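Local coordinates for putative type VI secretion protein (Escherichia coli, PDB 3U66) that probably serves as an inner-membrane component of the bacterial type VI secretion system, seen here as its cytoplasmic domain, at residues A[8-13]-A[128-133]; A[71-76]-A[135-140]; A[110-115]-A[144-149]. All coordinates share one frame; numbering follows the deposited sequence.

Interaction 1: residues A[8-13]-A[128-133]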
ATOM      1  N   ARG A   8       1.780   7.267  16.318  1.00 67.50           N
ATOM      2  CA  ARG A   8       2.887   8.127  15.880  1.00 66.62           C
ATOM      3  C   ARG A   8       3.221   7.802  14.425  1.00 67.12           C
ATOM      4  O   ARG A   8       3.508   8.704  13.657  1.00 66.63           O
ATOM      5  CB  ARG A   8       4.128   7.966  16.782  1.00 67.33           C
ATOM      6  CG  ARG A   8       4.845   9.285  17.065  1.00 80.00           C
ATOM      7  CD  ARG A   8       5.789   9.177  18.259  1.00 94.66           C
ATOM      8  NE  ARG A   8       5.592  10.253  19.241  1.00104.25           N
ATOM      9  CZ  ARG A   8       5.317  10.068  20.531  1.00117.54           C
ATOM     10  NH1 ARG A   8       5.198   8.839  21.025  1.00102.90           N
ATOM     11  NH2 ARG A   8       5.161  11.109  21.341  1.00102.78           N
ATOM     12  N   ALA A   9       3.108   6.518  14.051  1.00 61.79           N
ATOM     13  CA  ALA A   9       3.312   5.981  12.704  1.00 60.84           C
ATOM     14  C   ALA A   9       2.208   6.457  11.745  1.00 62.08           C
ATOM     15  O   ALA A   9       2.514   6.885  10.628  1.00 60.93           O
ATOM     16  CB  ALA A   9       3.337   4.462  12.754  1.00 61.35           C
ATOM     17  N   GLU A  10       0.936   6.390  12.187  1.00 57.91           N
ATOM     18  CA  GLU A  10      -0.223   6.848  11.411  1.00 57.39           C
ATOM     19  C   GLU A  10      -0.126   8.357  11.154  1.00 61.43           C
ATOM     20  O   GLU A  10      -0.386   8.805  10.035  1.00 61.51           O
ATOM     21  CB  GLU A  10      -1.547   6.476  12.098  1.00 58.47           C
ATOM     22  CG  GLU A  10      -1.921   5.011  11.952  1.00 63.71           C
ATOM     23  CD  GLU A  10      -3.376   4.708  12.248  1.00 70.99           C
ATOM     24  OE1 GLU A  10      -4.186   4.673  11.296  1.00 70.66           O
ATOM     25  OE2 GLU A  10      -3.708   4.503  13.436  1.00 52.84           O
ATOM     26  N   GLN A  11       0.320   9.116  12.177  1.00 57.55           N
ATOM     27  CA  GLN A  11       0.576  10.561  12.171  1.00 57.02           C
ATOM     28  C   GLN A  11       1.540  10.939  11.025  1.00 59.88           C
ATOM     29  O   GLN A  11       1.355  11.984  10.397  1.00 59.99           O
ATOM     30  CB  GLN A  11       1.259  10.942  13.494  1.00 58.59           C
ATOM     31  CG  GLN A  11       0.461  11.768  14.481  1.00 76.60           C
ATOM     32  CD  GLN A  11       1.326  12.248  15.647  1.00 96.02           C
ATOM     33  OE1 GLN A  11       2.575  12.201  15.629  1.00 89.32           O
ATOM     34  NE2 GLN A  11       0.675  12.746  16.692  1.00 86.14           N
ATOM     35  N   ILE A  12       2.603  10.116  10.810  1.00 55.02           N
ATOM     36  CA  ILE A  12       3.638  10.300   9.780  1.00 54.17           C
ATOM     37  C   ILE A  12       3.048  10.096   8.367  1.00 55.72           C
ATOM     38  O   ILE A  12       3.387  10.845   7.448  1.00 55.85           O
ATOM     39  CB  ILE A  12       4.851   9.325   9.982  1.00 57.63           C
ATOM     40  CG1 ILE A  12       5.304   9.108  11.443  1.00 58.43           C
ATOM     41  CG2 ILE A  12       6.016   9.650   9.075  1.00 58.90           C
ATOM     42  CD1 ILE A  12       5.990  10.258  12.190  1.00 67.97           C
ATOM     43  N   PHE A  13       2.218   9.051   8.186  1.00 49.52           N
ATOM     44  CA  PHE A  13       1.664   8.701   6.885  1.00 48.38           C
ATOM     45  C   PHE A  13       0.343   9.354   6.515  1.00 52.89           C
ATOM     46  O   PHE A  13      -0.019   9.303   5.341  1.00 52.39           O
ATOM     47  CB  PHE A  13       1.599   7.175   6.708  1.00 49.59           C
ATOM     48  CG  PHE A  13       2.929   6.471   6.559  1.00 50.11           C
ATOM     49  CD1 PHE A  13       3.672   6.590   5.388  1.00 52.13           C
ATOM     50  CD2 PHE A  13       3.420   5.656   7.574  1.00 51.01           C
ATOM     51  CE1 PHE A  13       4.896   5.931   5.251  1.00 52.86           C
ATOM     52  CE2 PHE A  13       4.647   5.005   7.441  1.00 53.11           C
ATOM     53  CZ  PHE A  13       5.381   5.151   6.283  1.00 51.53           C
ATOM     54  N   LEU A 128       0.083  -1.799   6.796  1.00 53.65           N
ATOM     55  CA  LEU A 128      -0.273  -2.806   5.797  1.00 53.65           C
ATOM     56  C   LEU A 128      -1.803  -2.913   5.634  1.00 59.19           C
ATOM     57  O   LEU A 128      -2.292  -3.192   4.532  1.00 58.70           O
ATOM     58  CB  LEU A 128       0.355  -4.171   6.136  1.00 53.61           C
ATOM     59  CG  LEU A 128       1.887  -4.265   6.058  1.00 58.55           C
ATOM     60  CD1 LEU A 128       2.373  -5.576   6.605  1.00 58.98           C
ATOM     61  CD2 LEU A 128       2.404  -4.070   4.635  1.00 60.51           C
ATOM     62  N   CYS A 129      -2.550  -2.661   6.730  1.00 56.20           N
ATOM     63  CA  CYS A 129      -4.011  -2.653   6.721  1.00 56.49           C
ATOM     64  C   CYS A 129      -4.492  -1.385   6.036  1.00 58.75           C
ATOM     65  O   CYS A 129      -5.415  -1.428   5.221  1.00 58.14           O
ATOM     66  CB  CYS A 129      -4.573  -2.767   8.138  1.00 57.04           C
ATOM     67  SG  CYS A 129      -4.457  -4.428   8.842  1.00 60.77           S
ATOM     68  N   ARG A 130      -3.846  -0.258   6.360  1.00 54.74           N
ATOM     69  CA  ARG A 130      -4.154   1.047   5.780  1.00 54.08           C
ATOM     70  C   ARG A 130      -3.881   1.033   4.278  1.00 57.99           C
ATOM     71  O   ARG A 130      -4.688   1.580   3.519  1.00 57.83           O
ATOM     72  CB  ARG A 130      -3.362   2.159   6.492  1.00 52.03           C
ATOM     73  CG  ARG A 130      -4.177   3.403   6.843  1.00 59.87           C
ATOM     74  CD  ARG A 130      -5.238   3.123   7.884  1.00 67.43           C
ATOM     75  NE  ARG A 130      -5.392   4.202   8.857  1.00 72.59           N
ATOM     76  CZ  ARG A 130      -6.505   4.907   9.036  1.00 79.30           C
ATOM     77  NH1 ARG A 130      -7.581   4.661   8.294  1.00 59.05           N
ATOM     78  NH2 ARG A 130      -6.552   5.865   9.947  1.00 68.23           N
ATOM     79  N   THR A 131      -2.785   0.345   3.851  1.00 53.85           N
ATOM     80  CA  THR A 131      -2.389   0.192   2.450  1.00 53.74           C
ATOM     81  C   THR A 131      -3.512  -0.509   1.668  1.00 57.75           C
ATOM     82  O   THR A 131      -3.879  -0.051   0.589  1.00 56.99           O
ATOM     83  CB  THR A 131      -1.015  -0.503   2.357  1.00 61.42           C
ATOM     84  OG1 THR A 131      -0.039   0.301   3.027  1.00 61.30           O
ATOM     85  CG2 THR A 131      -0.570  -0.762   0.927  1.00 58.33           C
ATOM     86  N   LEU A 132      -4.079  -1.582   2.243  1.00 55.32           N
ATOM     87  CA  LEU A 132      -5.171  -2.349   1.638  1.00 55.40           C
ATOM     88  C   LEU A 132      -6.505  -1.621   1.683  1.00 61.54           C
ATOM     89  O   LEU A 132      -7.298  -1.773   0.751  1.00 62.32           O
ATOM     90  CB  LEU A 132      -5.311  -3.751   2.262  1.00 54.96           C
ATOM     91  CG  LEU A 132      -4.125  -4.720   2.143  1.00 58.71           C
ATOM     92  CD1 LEU A 132      -4.491  -6.074   2.661  1.00 58.26           C
ATOM     93  CD2 LEU A 132      -3.620  -4.840   0.721  1.00 60.40           C
ATOM     94  N   GLN A 133      -6.758  -0.842   2.757  1.00 57.98           N
ATOM     95  CA  GLN A 133      -7.973  -0.047   2.942  1.00 57.27           C
ATOM     96  C   GLN A 133      -8.056   1.050   1.888  1.00 60.98           C
ATOM     97  O   GLN A 133      -9.141   1.308   1.382  1.00 61.39           O
ATOM     98  CB  GLN A 133      -8.004   0.571   4.354  1.00 58.38           C
ATOM     99  CG  GLN A 133      -9.267   1.385   4.665  1.00 61.06           C
ATOM    100  CD  GLN A 133      -9.125   2.371   5.797  1.00 74.23           C
ATOM    101  OE1 GLN A 133      -8.062   2.544   6.396  1.00 72.01           O
ATOM    102  NE2 GLN A 133     -10.199   3.067   6.097  1.00 64.16           N
TER
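Glu-10 and Arg-130 mark the closest approach of two helical segments, 8-13 and 128-133, yet their CA atoms are still 9.0 Å apart, so long side chains must bridge the gap. Both side chains leave their helices toward the other segment and cross at about a right angle, meeting through a salt bridge. One carboxylate oxygen does the work: Glu-10 OE1 lies at the edge of the guanidinium, 2.8 Å from Arg-130 NE, which comes in nearly in line with the C-O bond. That hydrogen bond is well bent, with an N-H...O angle of 139°, and a second, weak bond runs from Arg-130 NH2 to the same oxygen. Carboxylate and guanidinium planes are turned 59° apart, so this is no flat two-oxygen pairing. Bends at chi2 and chi3 of Arg-130 swing its head round to meet the acid. The head is also held within its own helix: Arg-130 NH1 donates to a lone pair of Gln-133 OE1 at 2.9 Å, the oxygen lying near the guanidinium plane, which should limit rotation of the guanidinium. In this all-helical fold the bridge ties helix 7-24 to helix 122-133 at the surface, while Ala-9 and Phe-13 from one and Leu-128 and Thr-131 from the other pack on helix 57-76.

Interaction 2: residues A[71-76]-A[135-140]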
ATOM      1  N   LEU A  71       0.982   4.363  -3.375  1.00 55.33           N
ATOM      2  CA  LEU A  71       1.016   5.602  -4.154  1.00 55.31           C
ATOM      3  C   LEU A  71       1.291   5.371  -5.649  1.00 60.66           C
ATOM      4  O   LEU A  71       0.600   5.966  -6.469  1.00 60.34           O
ATOM      5  CB  LEU A  71       2.032   6.576  -3.541  1.00 55.26           C
ATOM      6  CG  LEU A  71       2.109   8.004  -4.082  1.00 59.93           C
ATOM      7  CD1 LEU A  71       0.730   8.656  -4.225  1.00 60.21           C
ATOM      8  CD2 LEU A  71       2.975   8.835  -3.190  1.00 62.52           C
ATOM      9  N   ASP A  72       2.258   4.491  -6.000  1.00 58.82           N
ATOM     10  CA  ASP A  72       2.575   4.143  -7.395  1.00 59.34           C
ATOM     11  C   ASP A  72       1.365   3.531  -8.102  1.00 65.89           C
ATOM     12  O   ASP A  72       1.054   3.938  -9.220  1.00 65.69           O
ATOM     13  CB  ASP A  72       3.762   3.165  -7.481  1.00 60.73           C
ATOM     14  CG  ASP A  72       5.137   3.760  -7.248  1.00 65.62           C
ATOM     15  OD1 ASP A  72       5.332   4.950  -7.558  1.00 65.77           O
ATOM     16  OD2 ASP A  72       6.030   3.018  -6.812  1.00 68.87           O
ATOM     17  N   GLU A  73       0.680   2.568  -7.447  1.00 64.05           N
ATOM     18  CA  GLU A  73      -0.498   1.893  -7.993  1.00 64.65           C
ATOM     19  C   GLU A  73      -1.685   2.834  -8.230  1.00 70.87           C
ATOM     20  O   GLU A  73      -2.325   2.719  -9.273  1.00 70.81           O
ATOM     21  CB  GLU A  73      -0.913   0.699  -7.123  1.00 65.73           C
ATOM     22  CG  GLU A  73      -1.811  -0.285  -7.851  1.00 71.45           C
ATOM     23  CD  GLU A  73      -2.612  -1.180  -6.933  1.00 81.61           C
ATOM     24  OE1 GLU A  73      -3.630  -0.716  -6.367  1.00 73.48           O
ATOM     25  OE2 GLU A  73      -2.206  -2.349  -6.771  1.00 70.27           O
ATOM     26  N   SER A  74      -1.969   3.761  -7.287  1.00 68.89           N
ATOM     27  CA  SER A  74      -3.080   4.719  -7.414  1.00 69.49           C
ATOM     28  C   SER A  74      -2.864   5.768  -8.517  1.00 76.17           C
ATOM     29  O   SER A  74      -3.839   6.330  -9.025  1.00 76.95           O
ATOM     30  CB  SER A  74      -3.420   5.369  -6.075  1.00 72.03           C
ATOM     31  OG  SER A  74      -2.277   5.564  -5.259  1.00 80.85           O
ATOM     32  N   VAL A  75      -1.592   5.998  -8.911  1.00 72.94           N
ATOM     33  CA  VAL A  75      -1.208   6.934  -9.972  1.00 72.82           C
ATOM     34  C   VAL A  75      -1.252   6.238 -11.343  1.00 78.10           C
ATOM     35  O   VAL A  75      -1.735   6.825 -12.312  1.00 77.61           O
ATOM     36  CB  VAL A  75       0.170   7.598  -9.675  1.00 76.08           C
ATOM     37  CG1 VAL A  75       0.731   8.323 -10.891  1.00 75.72           C
ATOM     38  CG2 VAL A  75       0.066   8.559  -8.499  1.00 76.00           C
ATOM     39  N   LEU A  76      -0.739   5.000 -11.422  1.00 76.41           N
ATOM     40  CA  LEU A  76      -0.681   4.244 -12.675  1.00 77.42           C
ATOM     41  C   LEU A  76      -2.038   3.731 -13.169  1.00 84.03           C
ATOM     42  O   LEU A  76      -2.249   3.667 -14.383  1.00 84.43           O
ATOM     43  CB  LEU A  76       0.393   3.141 -12.641  1.00 77.41           C
ATOM     44  CG  LEU A  76       1.836   3.608 -12.353  1.00 82.06           C
ATOM     45  CD1 LEU A  76       2.691   2.466 -11.858  1.00 82.27           C
ATOM     46  CD2 LEU A  76       2.475   4.294 -13.563  1.00 84.06           C
ATOM     47  N   GLY A 135      -7.004   1.052  -1.141  1.00 57.78           N
ATOM     48  CA  GLY A 135      -7.183   0.513  -2.479  1.00 58.06           C
ATOM     49  C   GLY A 135      -6.077  -0.320  -3.084  1.00 63.23           C
ATOM     50  O   GLY A 135      -6.166  -0.638  -4.276  1.00 63.80           O
ATOM     51  N   PHE A 136      -5.036  -0.699  -2.299  1.00 58.98           N
ATOM     52  CA  PHE A 136      -3.966  -1.520  -2.875  1.00 58.10           C
ATOM     53  C   PHE A 136      -4.470  -2.904  -3.234  1.00 63.23           C
ATOM     54  O   PHE A 136      -5.025  -3.602  -2.391  1.00 63.41           O
ATOM     55  CB  PHE A 136      -2.715  -1.608  -1.988  1.00 59.10           C
ATOM     56  CG  PHE A 136      -1.631  -2.499  -2.559  1.00 59.69           C
ATOM     57  CD1 PHE A 136      -0.723  -2.010  -3.488  1.00 61.49           C
ATOM     58  CD2 PHE A 136      -1.535  -3.835  -2.180  1.00 61.32           C
ATOM     59  CE1 PHE A 136       0.271  -2.833  -4.018  1.00 62.12           C
ATOM     60  CE2 PHE A 136      -0.544  -4.664  -2.718  1.00 63.57           C
ATOM     61  CZ  PHE A 136       0.353  -4.155  -3.632  1.00 61.55           C
ATOM     62  N   THR A 137      -4.264  -3.290  -4.490  1.00 60.64           N
ATOM     63  CA  THR A 137      -4.659  -4.578  -5.038  1.00 60.47           C
ATOM     64  C   THR A 137      -3.418  -5.393  -5.379  1.00 64.86           C
ATOM     65  O   THR A 137      -3.325  -6.552  -4.983  1.00 65.21           O
ATOM     66  CB  THR A 137      -5.596  -4.362  -6.237  1.00 69.75           C
ATOM     67  OG1 THR A 137      -6.741  -3.632  -5.795  1.00 70.48           O
ATOM     68  CG2 THR A 137      -6.033  -5.668  -6.889  1.00 70.00           C
ATOM     69  N   GLY A 138      -2.497  -4.791  -6.122  1.00 62.07           N
ATOM     70  CA  GLY A 138      -1.281  -5.441  -6.589  1.00 62.62           C
ATOM     71  C   GLY A 138      -1.566  -6.576  -7.552  1.00 69.05           C
ATOM     72  O   GLY A 138      -2.576  -6.558  -8.264  1.00 69.80           O
ATOM     73  N   GLN A 139      -0.662  -7.559  -7.589  1.00 66.18           N
ATOM     74  CA  GLN A 139      -0.786  -8.763  -8.400  1.00 66.70           C
ATOM     75  C   GLN A 139      -0.412  -9.938  -7.494  1.00 71.80           C
ATOM     76  O   GLN A 139       0.761 -10.296  -7.374  1.00 70.77           O
ATOM     77  CB  GLN A 139       0.101  -8.722  -9.659  1.00 68.40           C
ATOM     78  CG  GLN A 139      -0.157  -7.556 -10.620  1.00 88.39           C
ATOM     79  CD  GLN A 139       0.763  -6.382 -10.354  1.00112.77           C
ATOM     80  OE1 GLN A 139       1.985  -6.526 -10.202  1.00109.38           O
ATOM     81  NE2 GLN A 139       0.198  -5.182 -10.320  1.00104.56           N
ATOM     82  N   TYR A 140      -1.416 -10.480  -6.793  1.00 69.82           N
ATOM     83  CA  TYR A 140      -1.239 -11.603  -5.880  1.00 70.17           C
ATOM     84  C   TYR A 140      -1.054 -12.899  -6.654  1.00 75.88           C
ATOM     85  O   TYR A 140      -1.792 -13.189  -7.607  1.00 75.68           O
ATOM     86  CB  TYR A 140      -2.433 -11.713  -4.919  1.00 71.14           C
ATOM     87  CG  TYR A 140      -2.318 -12.821  -3.884  1.00 72.35           C
ATOM     88  CD1 TYR A 140      -1.656 -12.607  -2.679  1.00 74.06           C
ATOM     89  CD2 TYR A 140      -2.935 -14.052  -4.084  1.00 72.86           C
ATOM     90  CE1 TYR A 140      -1.566 -13.614  -1.715  1.00 74.23           C
ATOM     91  CE2 TYR A 140      -2.845 -15.069  -3.129  1.00 73.51           C
ATOM     92  CZ  TYR A 140      -2.165 -14.845  -1.943  1.00 79.37           C
ATOM     93  OH  TYR A 140      -2.079 -15.844  -0.996  1.00 77.68           O
TER
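The ring of Phe-136 has the backbone N of Gly-138 over the centre of one face, 3.8 Å above the plane, while the carboxylate of Glu-73 approaches it obliquely, with Glu-73 OE2 3.6 Å from Phe-136 CD1. The other flat group, that carboxylate, is the centre of the contact. Its two oxygens share the N-H of Thr-137, each through its syn lone pair, with Thr-137 N 3.2 Å from both Glu-73 OE1 and Glu-73 OE2. Gly-138 N then adds a bond to OE2, meeting it nearly head-on along C-O. Two successive peptide N-H groups thus grip one acid through three bonds, OE2 taking two of them, a setting that would probably favour the ionised carboxylate. Glu-73 gets there with an extended chain whose CG stands anti to the backbone N (chi1 -161°), carrying the acid across to the loop. Two glycines give the loop its course. Gly-135 ends the preceding helix in a Schellman motif with phi 119°, and Gly-138 also has positive phi; a CB on Gly-138 would run into Phe-136 CZ. With an alanine at Glu-73 the carboxylate is gone, and the N-H groups of Thr-137 and Gly-138 would probably be left without that acceptor and the turn less firmly tied to the helix. In the fold, the contact joins the C-terminal end of helix 57-76 to the loop that follows helix 122-133. Trp-108 of helix 103-115 meets the Phe-136 ring and donates its NE1 to Thr-137 O, so helix 103-115 also holds the turn, while Leu-71 and Ser-74 pack on helix 7-24.

Interaction 3: residues A[110-115]-A[144-149]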
ATOM      1  N   ARG A 110       5.549 -10.017   1.154  1.00 62.22           N
ATOM      2  CA  ARG A 110       6.014  -9.321   2.342  1.00 62.00           C
ATOM      3  C   ARG A 110       4.974  -9.316   3.460  1.00 65.68           C
ATOM      4  O   ARG A 110       5.353  -9.376   4.622  1.00 65.57           O
ATOM      5  CB  ARG A 110       6.440  -7.893   1.966  1.00 62.32           C
ATOM      6  CG  ARG A 110       7.059  -7.081   3.084  1.00 75.27           C
ATOM      7  CD  ARG A 110       8.574  -7.148   3.162  1.00 90.07           C
ATOM      8  NE  ARG A 110       9.211  -6.667   1.930  1.00103.50           N
ATOM      9  CZ  ARG A 110       9.845  -5.504   1.778  1.00116.21           C
ATOM     10  NH1 ARG A 110       9.952  -4.669   2.800  1.00101.96           N
ATOM     11  NH2 ARG A 110      10.380  -5.182   0.619  1.00102.69           N
ATOM     12  N   ILE A 111       3.677  -9.236   3.131  1.00 61.94           N
ATOM     13  CA  ILE A 111       2.580  -9.287   4.115  1.00 61.77           C
ATOM     14  C   ILE A 111       2.511 -10.680   4.767  1.00 67.39           C
ATOM     15  O   ILE A 111       2.373 -10.785   5.988  1.00 67.29           O
ATOM     16  CB  ILE A 111       1.207  -8.818   3.520  1.00 64.20           C
ATOM     17  CG1 ILE A 111       1.214  -7.293   3.222  1.00 63.78           C
ATOM     18  CG2 ILE A 111       0.014  -9.171   4.455  1.00 64.58           C
ATOM     19  CD1 ILE A 111       0.183  -6.806   2.204  1.00 68.14           C
ATOM     20  N   ARG A 112       2.677 -11.731   3.945  1.00 64.82           N
ATOM     21  CA  ARG A 112       2.657 -13.135   4.362  1.00 64.69           C
ATOM     22  C   ARG A 112       3.796 -13.494   5.306  1.00 68.28           C
ATOM     23  O   ARG A 112       3.550 -14.195   6.288  1.00 68.30           O
ATOM     24  CB  ARG A 112       2.630 -14.080   3.156  1.00 64.78           C
ATOM     25  CG  ARG A 112       1.419 -13.877   2.248  1.00 75.61           C
ATOM     26  CD  ARG A 112       0.765 -15.168   1.803  1.00 89.16           C
ATOM     27  NE  ARG A 112       1.725 -16.209   1.440  1.00101.66           N
ATOM     28  CZ  ARG A 112       2.256 -16.355   0.230  1.00120.21           C
ATOM     29  NH1 ARG A 112       1.933 -15.516  -0.749  1.00107.84           N
ATOM     30  NH2 ARG A 112       3.114 -17.334  -0.006  1.00111.35           N
ATOM     31  N   GLU A 113       5.026 -13.008   5.035  1.00 64.10           N
ATOM     32  CA  GLU A 113       6.161 -13.281   5.923  1.00 64.04           C
ATOM     33  C   GLU A 113       6.071 -12.543   7.258  1.00 66.74           C
ATOM     34  O   GLU A 113       6.676 -12.974   8.241  1.00 66.17           O
ATOM     35  CB  GLU A 113       7.543 -13.191   5.241  1.00 65.50           C
ATOM     36  CG  GLU A 113       7.750 -12.002   4.327  1.00 77.24           C
ATOM     37  CD  GLU A 113       8.606 -12.308   3.113  1.00106.01           C
ATOM     38  OE1 GLU A 113       8.317 -13.309   2.413  1.00104.96           O
ATOM     39  OE2 GLU A 113       9.546 -11.527   2.839  1.00101.55           O
ATOM     40  N   GLN A 114       5.267 -11.466   7.301  1.00 62.98           N
ATOM     41  CA  GLN A 114       4.984 -10.705   8.519  1.00 62.09           C
ATOM     42  C   GLN A 114       3.988 -11.508   9.356  1.00 66.13           C
ATOM     43  O   GLN A 114       4.083 -11.509  10.583  1.00 66.37           O
ATOM     44  CB  GLN A 114       4.423  -9.309   8.193  1.00 62.63           C
ATOM     45  CG  GLN A 114       5.479  -8.283   7.795  1.00 56.06           C
ATOM     46  CD  GLN A 114       6.417  -7.907   8.923  1.00 62.78           C
ATOM     47  OE1 GLN A 114       6.013  -7.493  10.013  1.00 49.27           O
ATOM     48  NE2 GLN A 114       7.705  -8.041   8.679  1.00 60.59           N
ATOM     49  N   LEU A 115       3.056 -12.216   8.686  1.00 62.64           N
ATOM     50  CA  LEU A 115       2.053 -13.070   9.332  1.00 62.72           C
ATOM     51  C   LEU A 115       2.656 -14.353   9.913  1.00 68.68           C
ATOM     52  O   LEU A 115       2.086 -14.924  10.846  1.00 68.91           O
ATOM     53  CB  LEU A 115       0.881 -13.395   8.384  1.00 62.36           C
ATOM     54  CG  LEU A 115      -0.077 -12.242   8.043  1.00 66.09           C
ATOM     55  CD1 LEU A 115      -1.133 -12.694   7.088  1.00 65.90           C
ATOM     56  CD2 LEU A 115      -0.736 -11.657   9.287  1.00 67.48           C
ATOM     57  N   ASP A 144      -0.001 -22.378  -4.319  1.00 83.45           N
ATOM     58  CA  ASP A 144      -0.564 -23.143  -3.207  1.00 83.30           C
ATOM     59  C   ASP A 144      -2.052 -22.789  -2.944  1.00 86.78           C
ATOM     60  O   ASP A 144      -2.635 -21.946  -3.636  1.00 86.37           O
ATOM     61  CB  ASP A 144       0.344 -23.070  -1.937  1.00 85.24           C
ATOM     62  CG  ASP A 144      -0.025 -22.116  -0.807  1.00 96.01           C
ATOM     63  OD1 ASP A 144       0.366 -22.387   0.345  1.00 96.20           O
ATOM     64  OD2 ASP A 144      -0.671 -21.087  -1.082  1.00103.53           O
ATOM     65  N   ASP A 145      -2.632 -23.412  -1.915  1.00 83.03           N
ATOM     66  CA  ASP A 145      -4.019 -23.276  -1.475  1.00 82.66           C
ATOM     67  C   ASP A 145      -4.428 -21.919  -0.839  1.00 84.63           C
ATOM     68  O   ASP A 145      -5.585 -21.783  -0.416  1.00 84.36           O
ATOM     69  CB  ASP A 145      -4.296 -24.405  -0.485  1.00 84.70           C
ATOM     70  N   GLU A 146      -3.500 -20.937  -0.770  1.00 78.75           N
ATOM     71  CA  GLU A 146      -3.741 -19.622  -0.168  1.00 77.16           C
ATOM     72  C   GLU A 146      -4.207 -18.582  -1.191  1.00 78.14           C
ATOM     73  O   GLU A 146      -3.612 -18.452  -2.266  1.00 77.61           O
ATOM     74  CB  GLU A 146      -2.480 -19.139   0.564  1.00 78.48           C
ATOM     75  CG  GLU A 146      -2.704 -18.053   1.598  1.00 87.83           C
ATOM     76  CD  GLU A 146      -1.570 -17.876   2.591  1.00107.64           C
ATOM     77  OE1 GLU A 146      -0.418 -18.263   2.282  1.00101.47           O
ATOM     78  OE2 GLU A 146      -1.842 -17.351   3.696  1.00 99.74           O
ATOM     79  N   ARG A 147      -5.262 -17.827  -0.825  1.00 72.51           N
ATOM     80  CA  ARG A 147      -5.832 -16.757  -1.644  1.00 71.64           C
ATOM     81  C   ARG A 147      -5.776 -15.424  -0.888  1.00 73.94           C
ATOM     82  O   ARG A 147      -5.535 -15.425   0.321  1.00 73.76           O
ATOM     83  CB  ARG A 147      -7.274 -17.092  -2.066  1.00 72.11           C
ATOM     84  N   ARG A 148      -5.992 -14.296  -1.602  1.00 68.91           N
ATOM     85  CA  ARG A 148      -6.015 -12.940  -1.043  1.00 68.15           C
ATOM     86  C   ARG A 148      -6.981 -12.863   0.130  1.00 71.48           C
ATOM     87  O   ARG A 148      -6.576 -12.472   1.228  1.00 71.62           O
ATOM     88  CB  ARG A 148      -6.471 -11.925  -2.097  1.00 67.75           C
ATOM     89  CG  ARG A 148      -5.393 -11.493  -3.053  1.00 76.43           C
ATOM     90  CD  ARG A 148      -5.446 -10.010  -3.372  1.00 85.94           C
ATOM     91  NE  ARG A 148      -6.505  -9.663  -4.321  1.00 95.01           N
ATOM     92  CZ  ARG A 148      -7.687  -9.141  -3.991  1.00106.75           C
ATOM     93  NH1 ARG A 148      -7.976  -8.904  -2.716  1.00 94.83           N
ATOM     94  NH2 ARG A 148      -8.579  -8.857  -4.925  1.00 88.78           N
ATOM     95  N   GLU A 149      -8.253 -13.274  -0.108  1.00 66.91           N
ATOM     96  CA  GLU A 149      -9.363 -13.313   0.852  1.00 65.70           C
ATOM     97  C   GLU A 149      -8.913 -13.840   2.221  1.00 68.23           C
ATOM     98  O   GLU A 149      -9.257 -13.258   3.253  1.00 67.73           O
ATOM     99  CB  GLU A 149     -10.499 -14.178   0.288  1.00 66.86           C
TER
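Arg-112 and Glu-146 carry this contact almost alone, their side chains sliding past each other in opposite directions. Glu-146 stretches out, its first torsion near 180° (chi1 -160°), and it reaches toward helix 103-115; Arg-112 comes the other way with bends at chi2 and chi3. They meet where Glu-146 OE1 sits 3.1 Å from Arg-112 NE, with Arg-112 CD beside the same oxygen. The oxygen lies well out of the guanidinium plane, so no N-H points at it and the salt bridge rests on charge; guanidinium and carboxylate planes are 54° apart. Glu-146 belongs to an Asx turn, in which its own backbone N donates to Asp-144 OD2 at 2.9 Å, from above the carboxylate plane; Arg-147, next in line, takes the N-cap position of helix 148-157. Asp-144 OD2 also bonds to Ser-142 OG. Arg-112 NH2 is 5.4 Å from Asp-144 OD2, too far for a bond, though the negative charge would probably add to the pull on the guanidinium. Both Arg-112 and Glu-146 also touch Val-151 of helix 148-157, and Arg-112 further packs against Tyr-140 and Ser-142.

The three contacts are spread through the helical domain. The centres of interactions 1 and 2 are about 15 Å apart, those of interactions 2 and 3 about 17 Å, and those of interactions 1 and 3 about 19 Å. Residues 128-140 run from interaction 1 directly into interaction 2, where Thr-131 O and Phe-136 N, 3.2 Å apart, probably form a hydrogen bond across the helix end. Interaction 1 meets interaction 3 by apolar packing, Leu-128 CD2 lying 3.7 Å from Ile-111 CG1. Tyr-140 links interactions 2 and 3: its OH is 3.3 Å from Glu-146 O, a weak hydrogen bond, and its ring lies against Arg-148. In interactions 1 and 2 alike, an acid of an early helix meets the chain within 128-140.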